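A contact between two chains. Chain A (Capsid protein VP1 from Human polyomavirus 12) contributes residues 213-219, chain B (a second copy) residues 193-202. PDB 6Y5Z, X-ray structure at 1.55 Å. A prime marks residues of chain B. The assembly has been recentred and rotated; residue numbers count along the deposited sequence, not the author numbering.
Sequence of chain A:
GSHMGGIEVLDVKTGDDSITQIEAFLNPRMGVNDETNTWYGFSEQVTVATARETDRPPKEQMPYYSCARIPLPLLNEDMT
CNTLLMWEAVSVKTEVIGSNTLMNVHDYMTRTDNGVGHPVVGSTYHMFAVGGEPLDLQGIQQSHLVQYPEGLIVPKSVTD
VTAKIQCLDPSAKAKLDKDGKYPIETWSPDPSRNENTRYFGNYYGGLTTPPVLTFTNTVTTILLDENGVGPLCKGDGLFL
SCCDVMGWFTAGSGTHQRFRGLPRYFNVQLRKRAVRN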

# COMPACT_ATOMS: atom_id res chain seq x y z
N LEU A 213 10.64 -7.17 -1.98
CA LEU A 213 10.57 -8.18 -3.05
C LEU A 213 9.60 -9.27 -2.64
O LEU A 213 9.57 -9.66 -1.47
CB LEU A 213 11.96 -8.75 -3.31
CG LEU A 213 12.15 -9.33 -4.71
CD1 LEU A 213 12.30 -8.19 -5.73
CD2 LEU A 213 13.38 -10.23 -4.77
N THR A 214 8.89 -9.82 -3.60
CA THR A 214 8.11 -11.06 -3.39
C THR A 214 8.73 -12.14 -4.27
O THR A 214 9.36 -11.83 -5.29
CB THR A 214 6.62 -10.87 -3.63
OG1 THR A 214 6.48 -10.66 -5.04
CG2 THR A 214 6.02 -9.73 -2.84
N PHE A 215 8.53 -13.39 -3.89
CA PHE A 215 9.05 -14.53 -4.67
C PHE A 215 8.09 -15.70 -4.48
O PHE A 215 7.52 -15.88 -3.42
CB PHE A 215 10.49 -14.87 -4.29
CG PHE A 215 10.76 -15.06 -2.83
CD1 PHE A 215 11.07 -13.98 -2.02
CD2 PHE A 215 10.71 -16.32 -2.25
CE1 PHE A 215 11.32 -14.15 -0.67
CE2 PHE A 215 10.97 -16.49 -0.90
CZ PHE A 215 11.28 -15.41 -0.12
N THR A 216 7.86 -16.44 -5.56
CA THR A 216 6.96 -17.60 -5.58
C THR A 216 7.21 -18.32 -6.90
O THR A 216 7.79 -17.70 -7.84
CB THR A 216 5.50 -17.19 -5.43
OG1 THR A 216 4.64 -18.33 -5.34
CG2 THR A 216 5.05 -16.33 -6.60
N ASN A 217 6.73 -19.54 -7.00
CA ASN A 217 6.73 -20.26 -8.28
C ASN A 217 5.29 -20.46 -8.75
O ASN A 217 5.09 -21.38 -9.56
CB ASN A 217 7.51 -21.57 -8.19
CG ASN A 217 6.97 -22.56 -7.17
OD1 ASN A 217 6.18 -22.19 -6.30
ND2 ASN A 217 7.38 -23.81 -7.34
N THR A 218 4.35 -19.68 -8.23
CA THR A 218 2.90 -19.92 -8.48
C THR A 218 2.28 -18.82 -9.34
O THR A 218 1.05 -18.93 -9.61
CB THR A 218 2.13 -20.08 -7.16
OG1 THR A 218 2.11 -18.85 -6.44
CG2 THR A 218 2.69 -21.18 -6.29
N VAL A 219 3.04 -17.81 -9.73
CA VAL A 219 2.50 -16.59 -10.42
C VAL A 219 2.95 -16.61 -11.88
O VAL A 219 4.17 -16.59 -12.14
CB VAL A 219 2.93 -15.29 -9.72
CG1 VAL A 219 2.68 -14.07 -10.60
CG2 VAL A 219 2.23 -15.14 -8.38
N ARG B 193 13.73 -25.36 -10.46
CA ARG B 193 13.33 -26.74 -10.05
C ARG B 193 12.00 -26.62 -9.32
O ARG B 193 11.12 -25.86 -9.81
CB ARG B 193 14.48 -27.38 -9.27
CG ARG B 193 15.73 -27.50 -10.13
CD ARG B 193 16.87 -28.20 -9.45
NE ARG B 193 18.01 -28.28 -10.35
CZ ARG B 193 19.09 -29.03 -10.12
NH1 ARG B 193 19.19 -29.71 -9.00
NH2 ARG B 193 20.06 -29.08 -11.01
N ASN B 194 11.82 -27.35 -8.22
CA ASN B 194 10.56 -27.24 -7.44
C ASN B 194 9.31 -27.47 -8.31
O ASN B 194 8.27 -26.84 -8.03
CB ASN B 194 10.52 -25.90 -6.72
CG ASN B 194 11.52 -25.89 -5.57
OD1 ASN B 194 11.51 -26.81 -4.72
ND2 ASN B 194 12.39 -24.89 -5.53
N GLU B 195 9.36 -28.42 -9.25
CA GLU B 195 8.17 -28.79 -10.06
C GLU B 195 7.09 -29.35 -9.12
O GLU B 195 5.90 -29.22 -9.43
CB GLU B 195 8.52 -29.83 -11.12
CG GLU B 195 7.44 -29.97 -12.17
N ASN B 196 7.49 -29.95 -8.00
CA ASN B 196 6.58 -30.73 -7.12
C ASN B 196 6.44 -30.05 -5.75
O ASN B 196 6.07 -30.73 -4.77
CB ASN B 196 7.07 -32.17 -7.02
CG ASN B 196 6.02 -33.12 -6.51
OD1 ASN B 196 4.82 -32.92 -6.72
ND2 ASN B 196 6.47 -34.13 -5.79
N THR B 197 6.66 -28.75 -5.69
CA THR B 197 6.58 -27.92 -4.46
C THR B 197 5.98 -26.58 -4.87
O THR B 197 6.28 -26.11 -5.98
CB THR B 197 7.96 -27.72 -3.83
OG1 THR B 197 8.39 -28.96 -3.27
CG2 THR B 197 7.96 -26.65 -2.76
N ARG B 198 5.18 -25.98 -4.01
CA ARG B 198 4.74 -24.59 -4.15
C ARG B 198 5.41 -23.80 -3.04
O ARG B 198 5.31 -24.22 -1.88
CB ARG B 198 3.22 -24.48 -4.01
CG ARG B 198 2.45 -25.41 -4.93
CD ARG B 198 2.76 -25.26 -6.42
NE ARG B 198 1.92 -26.24 -7.08
CZ ARG B 198 2.31 -27.38 -7.64
NH1 ARG B 198 3.58 -27.70 -7.78
NH2 ARG B 198 1.38 -28.19 -8.10
N TYR B 199 6.10 -22.71 -3.37
CA TYR B 199 6.69 -21.82 -2.35
C TYR B 199 6.21 -20.39 -2.57
O TYR B 199 5.84 -20.01 -3.68
CB TYR B 199 8.21 -21.98 -2.34
CG TYR B 199 8.94 -21.46 -3.55
CD1 TYR B 199 9.16 -20.10 -3.69
CD2 TYR B 199 9.39 -22.31 -4.54
CE1 TYR B 199 9.80 -19.60 -4.81
CE2 TYR B 199 10.04 -21.82 -5.66
CZ TYR B 199 10.25 -20.46 -5.78
OH TYR B 199 10.89 -19.96 -6.88
N PHE B 200 6.21 -19.63 -1.49
CA PHE B 200 5.66 -18.26 -1.40
C PHE B 200 6.57 -17.51 -0.44
O PHE B 200 6.87 -18.04 0.66
CB PHE B 200 4.22 -18.31 -0.88
CG PHE B 200 3.31 -19.30 -1.56
CD1 PHE B 200 3.26 -20.62 -1.13
CD2 PHE B 200 2.43 -18.89 -2.56
CE1 PHE B 200 2.41 -21.53 -1.75
CE2 PHE B 200 1.59 -19.81 -3.17
CZ PHE B 200 1.58 -21.11 -2.76
N GLY B 201 6.92 -16.28 -0.75
CA GLY B 201 7.69 -15.51 0.23
C GLY B 201 7.65 -14.03 -0.03
O GLY B 201 7.26 -13.58 -1.13
N ASN B 202 8.07 -13.28 0.97
CA ASN B 202 8.24 -11.84 0.78
C ASN B 202 9.36 -11.36 1.69
O ASN B 202 9.60 -11.94 2.74
CB ASN B 202 6.93 -11.09 0.97
CG ASN B 202 6.56 -10.87 2.41
OD1 ASN B 202 6.79 -9.77 2.95
ND2 ASN B 202 5.95 -11.86 3.03
O HOH W 1 9.32 -23.83 -9.63

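Strands from different subunits can pair edge to edge, and where the backbone ladder stops, side chains can continue it; this contact between two VP1 copies shows how. Chain B enters through a loop: a water bridges Arg193′ O (2.7 Å) and Asn217 ND2 (3.0 Å). After the turn from Asn194′ to Thr197′, the strand begins, and Asn217 reads its backbone as a peptide would: its ND2 donates to Thr197′ O (2.9 Å) and its OD1 accepts from Tyr199′ N (3.0 Å). An amide suits this place because it carries donor and acceptor together. Between these two bonds, Arg198′ sets its CB 4.0 Å from Thr218 CG2. The Tyr199′ ring lays one face against Asn217 OD1, while Tyr199′ O takes a short hydrogen bond from Thr216 OG1 (2.6 Å). Phe200′ lies on the same sheet face as Thr216, its CE2 3.4 Å from Thr218 OG1. At Gly201′ the antiparallel ladder gains its two backbone hydrogen bonds, Phe215 N to Gly201′ O (3.0 Å) and Gly201′ N to Phe215 O (2.8 Å). Here the buried Phe215 ring covers Gly201′ CA, which sits 3.8 Å from the ring centroid; a CB would clash with Phe215 CE2. Asn202′ pairs with Thr214, its CA 3.4 Å from Leu213 O.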